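Local atomic coordinates of carboxyvinyl-carboxyphosphonate phosphorylmutase (Bacillus anthracis, PDB entry 4IQD), a protein that belongs to the phosphoenolpyruvate phosphomutase family, built on a TIM-barrel fold, and is modelled as a dimer with pyruvic acid bound. Residues T142-E145 / L146-I150; F203-F206 / N207-N211; A250-A253 / Y254-F258. All blocks are in the same frame, centred on the assembly; numbering follows the deposited sequence. Where two conformers were deposited one is given.

Overall arrangement
The three local contacts follow one another in the chain: contact 1 on helix 143-156, contact 2 at the end of helix 200-209, contact 3 on helix 245-264. Contact 1 lies in the beta-alpha-beta unit of strands 120-124 and 161-166; contact 2 comes between strands 191-194 and 215-217 along the chain, and both belong to the outer helical layer of the TIM barrel. Their centres are about 21 Å apart. Contact 3 stands across the chain's centre, about 42 Å from contact 1 and about 41 Å from contact 2, centre to centre. It follows the last barrel strand, 239-242, and packs against the second subunit, so the set runs from barrel wall to dimer interface.

Contact 1: residues T142-E145 / L146-I150; sequences TTEE and LVQKI
Gln148 N donates to Glu144 O at 2.9 Å, and Val147 N reaches Thr143 O at 3.0 Å; these are the first sound i to i+4 bonds of helix 143-156. The link of Leu146 N to Thr142 O is weak, and a capping box closes this end. Glu145 N donates to Thr142 OG1 at 3.1 Å. In return, Glu145 OE1 takes Thr142 OG1 on its anti lone pair, also at 3.1 Å, while Thr142 N comes to the same oxygen from above the carboxylate plane at 3.3 Å. Further out, the carboxylate of Glu144 and the amide of Gln148 stack with their planes 18° apart, Gln148 NE2 lying 3.8 Å from Glu144 OE2. Gln148 CG sits anti to its carbonyl carbon (chi1 -66°), which lays it over Glu144 O. Leu146 turns inward onto Ile123 and Tyr184, tying this crossover helix to strand 120-124 and helix 174-187; Lys149 NZ leaves the helix to bond Thr98 O and Gly101 O. Two donors on one oxygen should hold Glu145 in place, and its negative charge probably suits the positive end of the helix dipole.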
loop_
_atom_site.group_PDB
_atom_site.type_symbol
_atom_site.label_atom_id
_atom_site.label_comp_id
_atom_site.label_asym_id
_atom_site.label_seq_id
_atom_site.Cartn_x
_atom_site.Cartn_y
_atom_site.Cartn_z
ATOM N N THR A 142 -30.445 -15.991 -1.683
ATOM C CA THR A 142 -31.265 -16.806 -0.807
ATOM C C THR A 142 -30.407 -17.330 0.326
ATOM O O THR A 142 -29.181 -17.377 0.222
ATOM C CB THR A 142 -31.879 -17.995 -1.547
ATOM O OG1 THR A 142 -30.835 -18.797 -2.110
ATOM C CG2 THR A 142 -32.793 -17.513 -2.652
ATOM N N THR A 143 -31.059 -17.712 1.415
ATOM C CA THR A 143 -30.359 -18.267 2.557
ATOM C C THR A 143 -29.572 -19.505 2.145
ATOM O O THR A 143 -28.418 -19.666 2.534
ATOM C CB THR A 143 -31.336 -18.621 3.686
ATOM O OG1 THR A 143 -32.100 -17.459 4.032
ATOM C CG2 THR A 143 -30.582 -19.106 4.908
ATOM N N GLU A 144 -30.198 -20.359 1.341
ATOM C CA GLU A 144 -29.563 -21.577 0.845
ATOM C C GLU A 144 -28.320 -21.257 0.036
ATOM O O GLU A 144 -27.323 -21.978 0.087
ATOM C CB GLU A 144 -30.536 -22.364 -0.034
ATOM C CG GLU A 144 -29.877 -23.474 -0.841
ATOM C CD GLU A 144 -30.806 -24.083 -1.870
ATOM O OE1 GLU A 144 -31.270 -23.344 -2.766
ATOM O OE2 GLU A 144 -31.076 -25.299 -1.781
ATOM N N GLU A 145 -28.389 -20.161 -0.708
ATOM C CA GLU A 145 -27.307 -19.764 -1.589
ATOM C C GLU A 145 -26.002 -19.564 -0.822
ATOM O O GLU A 145 -24.945 -20.000 -1.270
ATOM C CB GLU A 145 -27.695 -18.499 -2.352
ATOM C CG GLU A 145 -27.318 -18.520 -3.822
ATOM C CD GLU A 145 -28.085 -17.492 -4.635
ATOM O OE1 GLU A 145 -29.315 -17.362 -4.428
ATOM O OE2 GLU A 145 -27.457 -16.812 -5.476
ATOM N N LEU A 146 -26.076 -18.920 0.340
ATOM C CA LEU A 146 -24.892 -18.756 1.176
ATOM C C LEU A 146 -24.572 -20.047 1.916
ATOM O O LEU A 146 -23.406 -20.380 2.122
ATOM C CB LEU A 146 -25.052 -17.611 2.179
ATOM C CG LEU A 146 -23.753 -17.325 2.944
ATOM C CD1 LEU A 146 -22.621 -17.040 1.969
ATOM C CD2 LEU A 146 -23.891 -16.188 3.937
ATOM N N VAL A 147 -25.617 -20.765 2.311
ATOM C CA VAL A 147 -25.473 -22.023 3.029
ATOM C C VAL A 147 -24.580 -22.987 2.264
ATOM O O VAL A 147 -23.661 -23.578 2.827
ATOM C CB VAL A 147 -26.848 -22.673 3.294
ATOM C CG1 VAL A 147 -26.721 -24.182 3.476
ATOM C CG2 VAL A 147 -27.509 -22.034 4.507
ATOM N N GLN A 148 -24.844 -23.127 0.972
ATOM C CA GLN A 148 -24.043 -23.997 0.126
ATOM C C GLN A 148 -22.599 -23.516 0.032
ATOM O O GLN A 148 -21.666 -24.317 0.071
ATOM C CB GLN A 148 -24.662 -24.090 -1.260
ATOM C CG GLN A 148 -26.010 -24.769 -1.264
ATOM C CD GLN A 148 -26.670 -24.715 -2.616
ATOM O OE1 GLN A 148 -26.491 -23.758 -3.368
ATOM N NE2 GLN A 148 -27.436 -25.748 -2.941
ATOM N N LYS A 149 -22.417 -22.206 -0.083
ATOM C CA LYS A 149 -21.083 -21.626 -0.143
ATOM C C LYS A 149 -20.286 -21.908 1.128
ATOM O O LYS A 149 -19.095 -22.204 1.068
ATOM C CB LYS A 149 -21.154 -20.122 -0.393
ATOM C CG LYS A 149 -21.519 -19.754 -1.816
ATOM C CD LYS A 149 -21.310 -18.275 -2.076
ATOM C CE LYS A 149 -21.354 -17.971 -3.563
ATOM N NZ LYS A 149 -21.022 -16.552 -3.862
ATOM N N ILE A 150 -20.949 -21.810 2.276
ATOM C CA ILE A 150 -20.307 -22.089 3.552
ATOM C C ILE A 150 -19.909 -23.558 3.624
ATOM O O ILE A 150 -18.807 -23.895 4.056
ATOM C CB ILE A 150 -21.228 -21.720 4.727
ATOM C CG1 ILE A 150 -21.470 -20.208 4.745
ATOM C CG2 ILE A 150 -20.634 -22.175 6.044
ATOM C CD1 ILE A 150 -22.461 -19.749 5.789
#

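Contact 2: residues F203-F206 / N207-N211; sequences FRLF and NSKVN
Phe206 offers one face of its ring to Val210, one helical turn further on. The CG2 branch of the valine makes the closest approach: it stands 3.6 Å above the ring plane, offset toward the rim, and 3.8 Å from the ring centroid, 20° off the normal, a CH-pi contact over the face. The closest ring atom is Phe206 CE2, also 3.6 Å from Val210 CG2. With chi1 175° Val210 places CG1 anti to the backbone N, leaving CG2 beside that nitrogen, the side nearer the ring.

The valine is the first residue to leave helical backbone angles, so the pair straddles the end of helix 200-209. This helix belongs to the outer layer of the TIM barrel and comes between strands 191-194 and 215-217 along the chain. The phenylalanine is buried beneath it on Ile192 and Pro194 of the first of these strands and on Ile178 and Ala181 of helix 174-187. Val210 rests on Asn182 of that same helix.

The bonding changes as the helix runs out. Asn207 N meets Phe203 O at 3.0 Å and nearly straight, with an N-H...O angle of 171°, whereas Ser208 N reaches Arg204 O less straight. At Lys209 the amide divides itself: its bond to Leu205 O is weak, and it also donates to Phe206 O at 3.2 Å from well above that carbonyl's plane. On the outer side, Leu205 CD1 lies 4.4 Å from Lys209 CD, while Arg204 turns its guanidinium to a salt bridge with Glu200.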
loop_
_atom_site.group_PDB
_atom_site.type_symbol
_atom_site.label_atom_id
_atom_site.label_comp_id
_atom_site.label_asym_id
_atom_site.label_seq_id
_atom_site.Cartn_x
_atom_site.Cartn_y
_atom_site.Cartn_z
ATOM N N PHE A 203 -28.816 -5.512 19.602
ATOM C CA PHE A 203 -27.537 -6.193 19.769
ATOM C C PHE A 203 -27.719 -7.344 20.752
ATOM O O PHE A 203 -27.452 -8.502 20.426
ATOM C CB PHE A 203 -26.452 -5.238 20.281
ATOM C CG PHE A 203 -26.138 -4.094 19.343
ATOM C CD1 PHE A 203 -26.602 -4.081 18.046
ATOM C CD2 PHE A 203 -25.353 -3.041 19.762
ATOM C CE1 PHE A 203 -26.299 -3.025 17.211
ATOM C CE2 PHE A 203 -25.056 -1.991 18.936
ATOM C CZ PHE A 203 -25.529 -1.984 17.653
ATOM N N ARG A 204 -28.183 -7.015 21.955
ATOM C CA ARG A 204 -28.392 -8.004 23.010
ATOM C C ARG A 204 -29.382 -9.096 22.599
ATOM O O ARG A 204 -29.190 -10.267 22.924
ATOM C CB ARG A 204 -28.871 -7.315 24.290
ATOM C CG ARG A 204 -27.954 -6.207 24.798
ATOM C CD ARG A 204 -28.444 -5.667 26.140
ATOM N NE ARG A 204 -27.539 -4.684 26.735
ATOM C CZ ARG A 204 -26.519 -4.986 27.536
ATOM N NH1 ARG A 204 -26.259 -6.249 27.836
ATOM N NH2 ARG A 204 -25.751 -4.025 28.031
ATOM N N LEU A 205 -30.438 -8.709 21.888
ATOM C CA LEU A 205 -31.440 -9.671 21.436
ATOM C C LEU A 205 -30.878 -10.619 20.389
ATOM O O LEU A 205 -31.142 -11.822 20.421
ATOM C CB LEU A 205 -32.660 -8.961 20.859
ATOM C CG LEU A 205 -33.702 -9.891 20.235
ATOM C CD1 LEU A 205 -34.251 -10.865 21.273
ATOM C CD2 LEU A 205 -34.828 -9.099 19.599
ATOM N N PHE A 206 -30.119 -10.067 19.450
ATOM C CA PHE A 206 -29.535 -10.866 18.385
ATOM C C PHE A 206 -28.575 -11.878 18.995
ATOM O O PHE A 206 -28.602 -13.057 18.654
ATOM C CB PHE A 206 -28.814 -9.968 17.378
ATOM C CG PHE A 206 -28.453 -10.660 16.091
ATOM C CD1 PHE A 206 -29.315 -10.633 15.008
ATOM C CD2 PHE A 206 -27.245 -11.324 15.960
ATOM C CE1 PHE A 206 -28.984 -11.264 13.820
ATOM C CE2 PHE A 206 -26.908 -11.957 14.775
ATOM C CZ PHE A 206 -27.780 -11.927 13.705
ATOM N N ASN A 207 -27.739 -11.401 19.914
ATOM C CA ASN A 207 -26.817 -12.251 20.654
ATOM C C ASN A 207 -27.552 -13.367 21.389
ATOM O O ASN A 207 -27.064 -14.494 21.475
ATOM C CB ASN A 207 -26.019 -11.400 21.649
ATOM C CG ASN A 207 -24.960 -12.195 22.388
ATOM O OD1 ASN A 207 -24.427 -13.179 21.874
ATOM N ND2 ASN A 207 -24.647 -11.768 23.605
ATOM N N SER A 208 -28.737 -13.047 21.897
ATOM C CA SER A 208 -29.517 -13.983 22.695
ATOM C C SER A 208 -30.146 -15.073 21.844
ATOM O O SER A 208 -30.367 -16.187 22.310
ATOM C CB SER A 208 -30.612 -13.240 23.457
ATOM O OG SER A 208 -31.232 -14.093 24.401
ATOM N N LYS A 209 -30.436 -14.750 20.592
ATOM C CA LYS A 209 -31.150 -15.674 19.726
ATOM C C LYS A 209 -30.232 -16.404 18.752
ATOM O O LYS A 209 -30.674 -17.299 18.036
ATOM C CB LYS A 209 -32.243 -14.934 18.951
ATOM C CG LYS A 209 -33.616 -15.587 19.028
ATOM C CD LYS A 209 -34.376 -15.134 20.260
ATOM C CE LYS A 209 -35.649 -15.939 20.450
ATOM N NZ LYS A 209 -36.517 -15.921 19.240
ATOM N N VAL A 210 -28.957 -16.022 18.721
ATOM C CA VAL A 210 -28.008 -16.612 17.777
ATOM C C VAL A 210 -26.868 -17.347 18.492
ATOM O O VAL A 210 -26.205 -16.783 19.361
ATOM C CB VAL A 210 -27.434 -15.543 16.822
ATOM C CG1 VAL A 210 -26.358 -16.139 15.932
ATOM C CG2 VAL A 210 -28.546 -14.931 15.980
ATOM N N ASN A 211 -26.638 -18.602 18.110
ATOM C CA ASN A 211 -25.644 -19.446 18.778
ATOM C C ASN A 211 -24.221 -19.332 18.220
ATOM O O ASN A 211 -23.636 -20.320 17.778
ATOM C CB ASN A 211 -26.090 -20.913 18.763
ATOM C CG ASN A 211 -26.311 -21.442 17.357
ATOM O OD1 ASN A 211 -26.877 -20.758 16.505
ATOM N ND2 ASN A 211 -25.857 -22.665 17.106
#

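Contact 3: residues A250-A253 / Y254-F258; sequences AAKA and YENVF
Tyr254 folds back over the preceding turn so that its ring covers the carbonyl oxygen of Ala250. Tyr254 CB starts 3.7 Å from Ala251 O. From there Tyr254 CG, anti to the residue's own carbonyl carbon (chi1 -59°), comes to 3.2 Å from Ala250 O, and Tyr254 CD2 passes 3.6 Å from Ala251 CA. The oxygen of Ala250 sits over the ring centre, on one face, while it also accepts Tyr254 N at 3.0 Å. At the far end, CZ and OH lie along the methyl of Ala250, with Tyr254 OH 4.0 Å from Ala250 CB.

Helix 245-264, which carries this turn, follows the last strand of the TIM barrel and reaches over the second subunit: Ala251 packs on Gln275 and Phe258 on Ala41 of that subunit, consistent with the helix-swapped dimers known in this superfamily. Along the more exposed flank Lys252, bent at chi2, brings NZ to 3.9 Å from Glu255 OE1, a long salt bridge between side chains that cross at a slant. Asn256 N donates to Lys252 O at 3.1 Å, and the CG1 methyl of Val257 settles 3.3 Å from Ala253 O, the acceptor of Val257 N.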
loop_
_atom_site.group_PDB
_atom_site.type_symbol
_atom_site.label_atom_id
_atom_site.label_comp_id
_atom_site.label_asym_id
_atom_site.label_seq_id
_atom_site.Cartn_x
_atom_site.Cartn_y
_atom_site.Cartn_z
ATOM N N ALA A 250 -4.270 7.693 6.430
ATOM C CA ALA A 250 -3.135 7.768 5.525
ATOM C C ALA A 250 -3.436 8.725 4.384
ATOM O O ALA A 250 -2.595 9.539 4.004
ATOM C CB ALA A 250 -2.796 6.389 4.986
ATOM N N ALA A 251 -4.644 8.622 3.842
ATOM C CA ALA A 251 -5.055 9.466 2.731
ATOM C C ALA A 251 -5.118 10.924 3.168
ATOM O O ALA A 251 -4.817 11.826 2.393
ATOM C CB ALA A 251 -6.390 9.009 2.186
ATOM N N LYS A 252 -5.500 11.144 4.420
ATOM C CA LYS A 252 -5.527 12.484 4.984
ATOM C C LYS A 252 -4.111 13.039 5.079
ATOM O O LYS A 252 -3.872 14.216 4.805
ATOM C CB LYS A 252 -6.165 12.460 6.372
ATOM C CG LYS A 252 -6.502 13.834 6.912
ATOM C CD LYS A 252 -7.419 14.574 5.960
ATOM C CE LYS A 252 -7.854 15.911 6.531
ATOM N NZ LYS A 252 -8.751 16.648 5.597
ATOM N N ALA A 253 -3.177 12.174 5.459
ATOM C CA ALA A 253 -1.788 12.568 5.657
ATOM C C ALA A 253 -1.092 12.908 4.344
ATOM O O ALA A 253 -0.248 13.798 4.303
ATOM C CB ALA A 253 -1.028 11.481 6.401
ATOM N N TYR A 254 -1.445 12.199 3.275
ATOM C CA TYR A 254 -0.908 12.518 1.959
ATOM C C TYR A 254 -1.310 13.944 1.619
ATOM O O TYR A 254 -0.470 14.779 1.284
ATOM C CB TYR A 254 -1.469 11.575 0.893
ATOM C CG TYR A 254 -1.199 10.108 1.128
ATOM C CD1 TYR A 254 -0.068 9.686 1.813
ATOM C CD2 TYR A 254 -2.080 9.145 0.659
ATOM C CE1 TYR A 254 0.175 8.343 2.025
ATOM C CE2 TYR A 254 -1.845 7.806 0.862
ATOM C CZ TYR A 254 -0.718 7.408 1.547
ATOM O OH TYR A 254 -0.487 6.068 1.752
ATOM N N GLU A 255 -2.609 14.199 1.737
ATOM C CA GLU A 255 -3.227 15.476 1.403
ATOM C C GLU A 255 -2.541 16.655 2.079
ATOM O O GLU A 255 -2.225 17.651 1.434
ATOM C CB GLU A 255 -4.712 15.432 1.788
ATOM C CG GLU A 255 -5.528 16.661 1.420
ATOM C CD GLU A 255 -6.991 16.529 1.832
ATOM O OE1 GLU A 255 -7.429 15.400 2.154
ATOM O OE2 GLU A 255 -7.705 17.554 1.838
ATOM N N ASN A 256 -2.305 16.527 3.378
ATOM C CA ASN A 256 -1.687 17.590 4.157
ATOM C C ASN A 256 -0.229 17.842 3.803
ATOM O O ASN A 256 0.225 18.984 3.778
ATOM C CB ASN A 256 -1.806 17.290 5.652
ATOM C CG ASN A 256 -3.216 17.473 6.172
ATOM O OD1 ASN A 256 -3.957 18.331 5.695
ATOM N ND2 ASN A 256 -3.596 16.666 7.153
ATOM N N VAL A 257 0.511 16.775 3.540
ATOM C CA VAL A 257 1.933 16.925 3.285
ATOM C C VAL A 257 2.191 17.308 1.829
ATOM O O VAL A 257 3.141 18.027 1.528
ATOM C CB VAL A 257 2.736 15.670 3.704
ATOM C CG1 VAL A 257 2.519 14.527 2.731
ATOM C CG2 VAL A 257 4.213 15.999 3.823
ATOM N N PHE A 258 1.326 16.846 0.932
ATOM C CA PHE A 258 1.424 17.209 -0.476
ATOM C C PHE A 258 1.034 18.662 -0.677
ATOM O O PHE A 258 1.672 19.388 -1.439
ATOM C CB PHE A 258 0.519 16.319 -1.318
ATOM C CG PHE A 258 0.996 14.907 -1.426
ATOM C CD1 PHE A 258 2.326 14.597 -1.216
ATOM C CD2 PHE A 258 0.118 13.889 -1.743
ATOM C CE1 PHE A 258 2.772 13.297 -1.318
ATOM C CE2 PHE A 258 0.558 12.584 -1.847
ATOM C CZ PHE A 258 1.888 12.289 -1.633
#